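Local coordinates for protein beta-fructofuranosidase (Bifidobacterium adolescentis, PDB 6NOB) that probably hydrolyses beta-fructofuranosides such as sucrose, releasing fructose, as a member of glycoside hydrolase family 32, at residues Val535-Val540 and Val585-Asn590; Gly509-Thr514 and Gly622-Val627; Glu459-Val462 and Ala468-Met471. All coordinates share one frame; numbering follows the deposited sequence.

Interaction 1: Val535-Val540 and Val585-Asn590; sequences VLAKGV and VFFDRN
A537 rests its CB on one face of the F587 ring, 3.9 Å from the ring centroid and 27° off the normal, a CH-pi contact. The methyl lies toward the rim at the far end of the ring, where F587 CZ is its nearest neighbour at 3.5 Å. With CG anti to the backbone N (chi1 -176°), the phenyl of F587 lies forward along its own strand, toward N590, and this brings its CZ end beneath A537. Beside this pair, L536 CD2 meets V585 CG1 at 4.3 Å, a looser aliphatic contact. L536 and A537 are neighbours in sequence, yet both aim at the opposite sheet. The reason is a classic beta bulge: both residues face L550 on the adjacent strand, and both are hydrogen-bonded to L550 through the backbone. V592 packs against L536, V585 and F587 together, and the hydroxyl of Y520 is hydrogen-bonded to L536 O. All four touching side chains are buried. They belong to the C-terminal beta-sandwich of the family 32 fold: strand 532-540, between strands 614-620 and 547-555 in one sheet, packs face to face on strand 582-588, which lies between strands 519-526 and 591-596 in the other.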
loop_
_atom_site.group_PDB
_atom_site.type_symbol
_atom_site.label_atom_id
_atom_site.label_comp_id
_atom_site.label_asym_id
_atom_site.label_seq_id
_atom_site.Cartn_x
_atom_site.Cartn_y
_atom_site.Cartn_z
ATOM N N VAL A 535 -4.995 -2.947 -27.201
ATOM C CA VAL A 535 -3.790 -2.154 -26.973
ATOM C C VAL A 535 -4.147 -1.043 -25.990
ATOM O O VAL A 535 -4.899 -0.126 -26.323
ATOM C CB VAL A 535 -3.238 -1.580 -28.282
ATOM C CG1 VAL A 535 -2.046 -0.673 -28.008
ATOM C CG2 VAL A 535 -2.863 -2.700 -29.242
ATOM N N LEU A 536 -3.612 -1.127 -24.773
ATOM C CA LEU A 536 -3.971 -0.176 -23.729
ATOM C C LEU A 536 -3.042 1.033 -23.692
ATOM O O LEU A 536 -3.502 2.158 -23.464
ATOM C CB LEU A 536 -3.975 -0.871 -22.365
ATOM C CG LEU A 536 -4.721 -2.206 -22.273
ATOM C CD1 LEU A 536 -4.634 -2.773 -20.863
ATOM C CD2 LEU A 536 -6.175 -2.048 -22.700
ATOM N N ALA A 537 -1.745 0.828 -23.909
ATOM C CA ALA A 537 -0.788 1.923 -23.844
ATOM C C ALA A 537 0.514 1.497 -24.502
ATOM O O ALA A 537 0.822 0.307 -24.612
ATOM C CB ALA A 537 -0.530 2.363 -22.400
ATOM N N LYS A 538 1.271 2.499 -24.940
ATOM C CA LYS A 538 2.605 2.311 -25.483
ATOM C C LYS A 538 3.553 3.267 -24.774
ATOM O O LYS A 538 3.133 4.263 -24.178
ATOM C CB LYS A 538 2.653 2.560 -26.998
ATOM C CG LYS A 538 2.055 1.447 -27.842
ATOM C CD LYS A 538 1.528 1.978 -29.168
ATOM C CE LYS A 538 1.589 0.912 -30.252
ATOM N NZ LYS A 538 0.558 1.123 -31.311
ATOM N N GLY A 539 4.842 2.958 -24.849
ATOM C CA GLY A 539 5.840 3.803 -24.227
ATOM C C GLY A 539 7.258 3.348 -24.489
ATOM O O GLY A 539 7.578 2.869 -25.582
ATOM N N VAL A 540 8.116 3.482 -23.484
ATOM C CA VAL A 540 9.535 3.181 -23.623
ATOM C C VAL A 540 10.032 2.565 -22.323
ATOM O O VAL A 540 9.677 3.019 -21.231
ATOM C CB VAL A 540 10.341 4.445 -23.991
ATOM C CG1 VAL A 540 11.799 4.284 -23.617
ATOM C CG2 VAL A 540 10.207 4.751 -25.478
ATOM N N VAL A 585 -11.334 -1.041 -17.799
ATOM C CA VAL A 585 -9.932 -0.637 -17.774
ATOM C C VAL A 585 -9.814 0.768 -17.200
ATOM O O VAL A 585 -10.500 1.690 -17.655
ATOM C CB VAL A 585 -9.301 -0.683 -19.179
ATOM C CG1 VAL A 585 -7.834 -0.295 -19.114
ATOM C CG2 VAL A 585 -9.471 -2.063 -19.794
ATOM N N PHE A 586 -8.943 0.926 -16.205
ATOM C CA PHE A 586 -8.489 2.229 -15.727
ATOM C C PHE A 586 -7.001 2.335 -16.045
ATOM O O PHE A 586 -6.191 1.600 -15.469
ATOM C CB PHE A 586 -8.711 2.400 -14.223
ATOM C CG PHE A 586 -10.154 2.428 -13.797
ATOM C CD1 PHE A 586 -10.873 1.253 -13.647
ATOM C CD2 PHE A 586 -10.777 3.629 -13.502
ATOM C CE1 PHE A 586 -12.194 1.276 -13.236
ATOM C CE2 PHE A 586 -12.100 3.660 -13.092
ATOM C CZ PHE A 586 -12.809 2.480 -12.959
ATOM N N PHE A 587 -6.636 3.238 -16.951
ATOM C CA PHE A 587 -5.232 3.543 -17.206
ATOM C C PHE A 587 -4.965 4.993 -16.838
ATOM O O PHE A 587 -5.590 5.903 -17.393
ATOM C CB PHE A 587 -4.834 3.290 -18.659
ATOM C CG PHE A 587 -3.372 3.509 -18.909
ATOM C CD1 PHE A 587 -2.443 2.567 -18.498
ATOM C CD2 PHE A 587 -2.921 4.672 -19.513
ATOM C CE1 PHE A 587 -1.091 2.768 -18.706
ATOM C CE2 PHE A 587 -1.570 4.879 -19.723
ATOM C CZ PHE A 587 -0.654 3.926 -19.317
ATOM N N ASP A 588 -4.018 5.205 -15.923
ATOM C CA ASP A 588 -3.757 6.515 -15.334
ATOM C C ASP A 588 -2.279 6.866 -15.543
ATOM O O ASP A 588 -1.473 6.808 -14.612
ATOM C CB ASP A 588 -4.145 6.524 -13.853
ATOM C CG ASP A 588 -3.986 7.887 -13.209
ATOM O OD1 ASP A 588 -3.938 8.898 -13.942
ATOM O OD2 ASP A 588 -3.913 7.942 -11.964
ATOM N N ARG A 589 -1.935 7.210 -16.788
ATOM C CA ARG A 589 -0.617 7.711 -17.174
ATOM C C ARG A 589 0.494 6.672 -17.037
ATOM O O ARG A 589 1.200 6.392 -18.012
ATOM C CB ARG A 589 -0.272 8.969 -16.368
ATOM C CG ARG A 589 -1.084 10.192 -16.780
ATOM C CD ARG A 589 -1.175 11.209 -15.656
ATOM N NE ARG A 589 0.122 11.800 -15.344
ATOM C CZ ARG A 589 0.622 12.869 -15.956
ATOM N NH1 ARG A 589 -0.068 13.468 -16.919
ATOM N NH2 ARG A 589 1.811 13.341 -15.607
ATOM N N ASN A 590 0.674 6.098 -15.842
ATOM C CA ASN A 590 1.762 5.144 -15.653
ATOM C C ASN A 590 1.343 3.915 -14.851
ATOM O O ASN A 590 2.201 3.267 -14.241
ATOM C CB ASN A 590 2.970 5.812 -14.979
ATOM C CG ASN A 590 2.661 6.316 -13.578
ATOM O OD1 ASN A 590 1.528 6.224 -13.100
ATOM N ND2 ASN A 590 3.677 6.849 -12.908
#

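Interaction 2: Gly509-Thr514 and Gly622-Val627; sequences GDMVVT and GKIDAV
M511 and V627, 8.8 Å apart at CA, are the nearest CA pair of segments 509-514 and 622-627, which run in roughly the same direction in facing sheets, so everything that joins them is side chain. M511 does the bridging. Its CG lies beside the backbone N (chi1 -59°) and the rest of the chain is fully extended, which carries the thioether obliquely across, back toward the start of its strand and onto I624. At the end, M511 CE meets I624 tip to tip, 3.9 Å from I624 CD1 and equally far from I624 CB. The methyl thus settles against the branch point of the isoleucine as well as its end. The sulfur lies further back: M511 SD is 3.8 Å from V627 CG2, where the methionine and valine lie alongside each other, pointing opposite ways. One thioether therefore packs on two residues three positions apart. A classic beta bulge explains that spacing. D625 and A626 both face H525 on the next strand and both point away from M511, leaving I624 and V627 on the inner side. The contact is apolar and lies toward the surface. It joins the two sheets of the C-terminal sandwich near one edge, one strand in on each sheet: strand 510-515 sits between strands 505-507 and 614-620, and strand 624-632 between strands 498-501 and 519-526, with I618 touching I624 and V504 touching V627.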
loop_
_atom_site.group_PDB
_atom_site.type_symbol
_atom_site.label_atom_id
_atom_site.label_comp_id
_atom_site.label_asym_id
_atom_site.label_seq_id
_atom_site.Cartn_x
_atom_site.Cartn_y
_atom_site.Cartn_z
ATOM N N GLY A 509 -11.607 -2.421 -39.024
ATOM C CA GLY A 509 -11.734 -3.474 -38.042
ATOM C C GLY A 509 -11.256 -3.116 -36.653
ATOM O O GLY A 509 -11.706 -3.734 -35.680
ATOM N N ASP A 510 -10.357 -2.145 -36.525
ATOM C CA ASP A 510 -9.917 -1.664 -35.224
ATOM C C ASP A 510 -10.834 -0.549 -34.741
ATOM O O ASP A 510 -11.224 0.330 -35.515
ATOM C CB ASP A 510 -8.477 -1.147 -35.295
ATOM C CG ASP A 510 -7.448 -2.241 -35.092
ATOM O OD1 ASP A 510 -7.843 -3.405 -34.885
ATOM O OD2 ASP A 510 -6.239 -1.935 -35.135
ATOM N N MET A 511 -11.182 -0.596 -33.461
ATOM C CA MET A 511 -11.842 0.515 -32.789
ATOM C C MET A 511 -10.783 1.310 -32.037
ATOM O O MET A 511 -10.004 0.736 -31.267
ATOM C CB MET A 511 -12.930 0.021 -31.836
ATOM C CG MET A 511 -14.026 -0.787 -32.517
ATOM S SD MET A 511 -15.384 -1.219 -31.411
ATOM C CE MET A 511 -16.405 -2.217 -32.496
ATOM N N VAL A 512 -10.743 2.619 -32.272
ATOM C CA VAL A 512 -9.671 3.475 -31.776
ATOM C C VAL A 512 -10.278 4.596 -30.945
ATOM O O VAL A 512 -11.263 5.221 -31.356
ATOM C CB VAL A 512 -8.822 4.044 -32.929
ATOM C CG1 VAL A 512 -7.723 4.946 -32.391
ATOM C CG2 VAL A 512 -8.228 2.915 -33.762
ATOM N N VAL A 513 -9.688 4.844 -29.777
ATOM C CA VAL A 513 -10.072 5.942 -28.897
ATOM C C VAL A 513 -8.807 6.701 -28.522
ATOM O O VAL A 513 -7.862 6.110 -27.985
ATOM C CB VAL A 513 -10.799 5.449 -27.635
ATOM C CG1 VAL A 513 -10.916 6.574 -26.617
ATOM C CG2 VAL A 513 -12.173 4.906 -27.988
ATOM N N THR A 514 -8.784 8.003 -28.805
ATOM C CA THR A 514 -7.672 8.850 -28.392
ATOM C C THR A 514 -7.867 9.279 -26.943
ATOM O O THR A 514 -8.931 9.783 -26.574
ATOM C CB THR A 514 -7.555 10.076 -29.298
ATOM O OG1 THR A 514 -7.349 9.653 -30.651
ATOM C CG2 THR A 514 -6.385 10.948 -28.868
ATOM N N GLY A 622 -14.264 -12.174 -32.846
ATOM C CA GLY A 622 -15.696 -12.247 -32.618
ATOM C C GLY A 622 -16.351 -10.890 -32.761
ATOM O O GLY A 622 -15.932 -10.058 -33.574
ATOM N N LYS A 623 -17.386 -10.655 -31.964
ATOM C CA LYS A 623 -18.142 -9.413 -32.030
ATOM C C LYS A 623 -17.934 -8.594 -30.764
ATOM O O LYS A 623 -17.891 -9.140 -29.656
ATOM C CB LYS A 623 -19.635 -9.684 -32.234
ATOM C CG LYS A 623 -20.461 -8.417 -32.409
ATOM C CD LYS A 623 -21.862 -8.574 -31.834
ATOM C CE LYS A 623 -22.762 -7.403 -32.216
ATOM N NZ LYS A 623 -24.166 -7.831 -32.474
ATOM N N ILE A 624 -17.794 -7.283 -30.940
ATOM C CA ILE A 624 -17.752 -6.329 -29.838
ATOM C C ILE A 624 -19.140 -5.716 -29.712
ATOM O O ILE A 624 -19.646 -5.108 -30.664
ATOM C CB ILE A 624 -16.682 -5.248 -30.065
ATOM C CG1 ILE A 624 -15.291 -5.881 -30.144
ATOM C CG2 ILE A 624 -16.725 -4.207 -28.955
ATOM C CD1 ILE A 624 -14.335 -5.151 -31.061
ATOM N N ASP A 625 -19.765 -5.884 -28.546
ATOM C CA ASP A 625 -21.130 -5.402 -28.361
ATOM C C ASP A 625 -21.169 -3.894 -28.135
ATOM O O ASP A 625 -21.983 -3.191 -28.743
ATOM C CB ASP A 625 -21.799 -6.136 -27.196
ATOM C CG ASP A 625 -22.425 -7.458 -27.615
ATOM O OD1 ASP A 625 -22.796 -7.601 -28.800
ATOM O OD2 ASP A 625 -22.552 -8.355 -26.752
ATOM N N ALA A 626 -20.300 -3.376 -27.268
ATOM C CA ALA A 626 -20.345 -1.961 -26.925
ATOM C C ALA A 626 -18.988 -1.520 -26.400
ATOM O O ALA A 626 -18.211 -2.326 -25.878
ATOM C CB ALA A 626 -21.438 -1.669 -25.889
ATOM N N VAL A 627 -18.720 -0.221 -26.542
ATOM C CA VAL A 627 -17.496 0.402 -26.045
ATOM C C VAL A 627 -17.873 1.714 -25.368
ATOM O O VAL A 627 -18.437 2.607 -26.010
ATOM C CB VAL A 627 -16.468 0.652 -27.165
ATOM C CG1 VAL A 627 -15.335 1.533 -26.661
ATOM C CG2 VAL A 627 -15.922 -0.665 -27.694
#

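Interaction 3: Glu459-Val462 and Ala468-Met471; sequences EMRV and ANGM
R461 sends its side chain out with CG beside the backbone N (chi1 -63°) and stays extended from CG to NE, while N469 turns its amide to meet it with CG anti to the backbone N. The two side chains cross at about a right angle where the catalytic beta-propeller of family 32 meets the C-terminal sandwich. Strand 468-481 pairs there with strand 448-454 and with the early strand 127-138, so one sheet unites chain from both ends of the propeller. The guanidinium lies over the N469-G470 peptide, whose G470 N is 3.4 Å above the centre of the guanidinium plane. Toward N469 the polar contact is modest: R461 NH1 gives N469 OD1 a weak hydrogen bond of 2.9 Å, bent to 117°, with the guanidinium and amide planes 64° apart. The stronger grip on the arginine comes from F454 O, which accepts a hydrogen bond from NH2. D456 OD2 accepts a hydrogen bond from the backbone N of R461, fixing the root of the side chain, and L606 of the sandwich packs on both R461 and M471. The same amide oxygen also meets the aliphatic part of the arginine, R461 CD lying 3.2 Å from N469 OD1.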
loop_
_atom_site.group_PDB
_atom_site.type_symbol
_atom_site.label_atom_id
_atom_site.label_comp_id
_atom_site.label_asym_id
_atom_site.label_seq_id
_atom_site.Cartn_x
_atom_site.Cartn_y
_atom_site.Cartn_z
ATOM N N GLU A 459 9.761 -2.600 -12.931
ATOM C CA GLU A 459 10.947 -1.762 -13.117
ATOM C C GLU A 459 10.638 -0.549 -13.992
ATOM O O GLU A 459 11.373 -0.218 -14.924
ATOM C CB GLU A 459 12.109 -2.575 -13.697
ATOM C CG GLU A 459 12.354 -3.881 -12.971
ATOM C CD GLU A 459 13.643 -4.560 -13.397
ATOM O OE1 GLU A 459 14.345 -4.024 -14.283
ATOM O OE2 GLU A 459 13.951 -5.633 -12.836
ATOM N N MET A 460 9.528 0.118 -13.683
ATOM C CA MET A 460 9.099 1.291 -14.430
ATOM C C MET A 460 9.533 2.602 -13.788
ATOM O O MET A 460 9.341 3.662 -14.394
ATOM C CB MET A 460 7.574 1.279 -14.595
ATOM C CG MET A 460 7.084 0.301 -15.648
ATOM S SD MET A 460 7.471 0.859 -17.316
ATOM C CE MET A 460 7.072 -0.604 -18.265
ATOM N N ARG A 461 10.115 2.560 -12.594
ATOM C CA ARG A 461 10.507 3.761 -11.872
ATOM C C ARG A 461 12.013 3.966 -11.960
ATOM O O ARG A 461 12.790 3.014 -11.844
ATOM C CB ARG A 461 10.072 3.677 -10.408
ATOM C CG ARG A 461 8.563 3.609 -10.227
ATOM C CD ARG A 461 8.182 3.411 -8.771
ATOM N NE ARG A 461 6.739 3.494 -8.571
ATOM C CZ ARG A 461 6.075 2.817 -7.640
ATOM N NH1 ARG A 461 6.726 2.000 -6.818
ATOM N NH2 ARG A 461 4.762 2.951 -7.531
ATOM N N VAL A 462 12.419 5.216 -12.171
ATOM C CA VAL A 462 13.826 5.593 -12.235
ATOM C C VAL A 462 14.050 6.754 -11.278
ATOM O O VAL A 462 13.317 7.749 -11.321
ATOM C CB VAL A 462 14.254 5.978 -13.665
ATOM C CG1 VAL A 462 15.677 6.518 -13.669
ATOM C CG2 VAL A 462 14.140 4.781 -14.592
ATOM N N ALA A 468 8.190 10.871 -6.611
ATOM C CA ALA A 468 7.955 9.905 -5.552
ATOM C C ALA A 468 8.127 8.492 -6.093
ATOM O O ALA A 468 7.949 8.239 -7.287
ATOM C CB ALA A 468 6.555 10.068 -4.953
ATOM N N ASN A 469 8.488 7.574 -5.202
ATOM C CA ASN A 469 8.540 6.148 -5.510
ATOM C C ASN A 469 7.457 5.471 -4.679
ATOM O O ASN A 469 7.665 5.168 -3.500
ATOM C CB ASN A 469 9.918 5.560 -5.221
ATOM C CG ASN A 469 10.028 4.095 -5.630
ATOM O OD1 ASN A 469 9.028 3.382 -5.729
ATOM N ND2 ASN A 469 11.252 3.643 -5.868
ATOM N N GLY A 470 6.308 5.227 -5.300
ATOM C CA GLY A 470 5.224 4.547 -4.627
ATOM C C GLY A 470 3.873 5.174 -4.891
ATOM O O GLY A 470 3.741 6.402 -4.926
ATOM N N MET A 471 2.861 4.337 -5.093
ATOM C CA MET A 471 1.494 4.814 -5.207
ATOM C C MET A 471 0.564 3.752 -4.645
ATOM O O MET A 471 0.927 2.578 -4.526
ATOM C CB MET A 471 1.122 5.155 -6.657
ATOM C CG MET A 471 0.651 3.973 -7.481
ATOM S SD MET A 471 0.096 4.456 -9.125
ATOM C CE MET A 471 1.640 4.946 -9.884
#

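Along the chain from the N terminus, interaction 3 comes first and closes a short loop between 459-462 and 468-471, in a propeller sheet. After strands 468-481 and 484-489 the chain passes into the sandwich, where interaction 2 opens at 509-514. Before it closes at 622-627, interaction 1 both opens at 535-540 and closes at 585-590, so it is nested within interaction 2. Both of these join the same pair of sheets, with centres about 17 Å apart and no direct touch. Interaction 3 lies about 15 Å from interaction 1, centre to centre, and meets it where N590 OD1 packs 3.5 Å from M471 CE, linking propeller to sandwich. Interactions 2 and 3 are far apart, about 32 Å between centres.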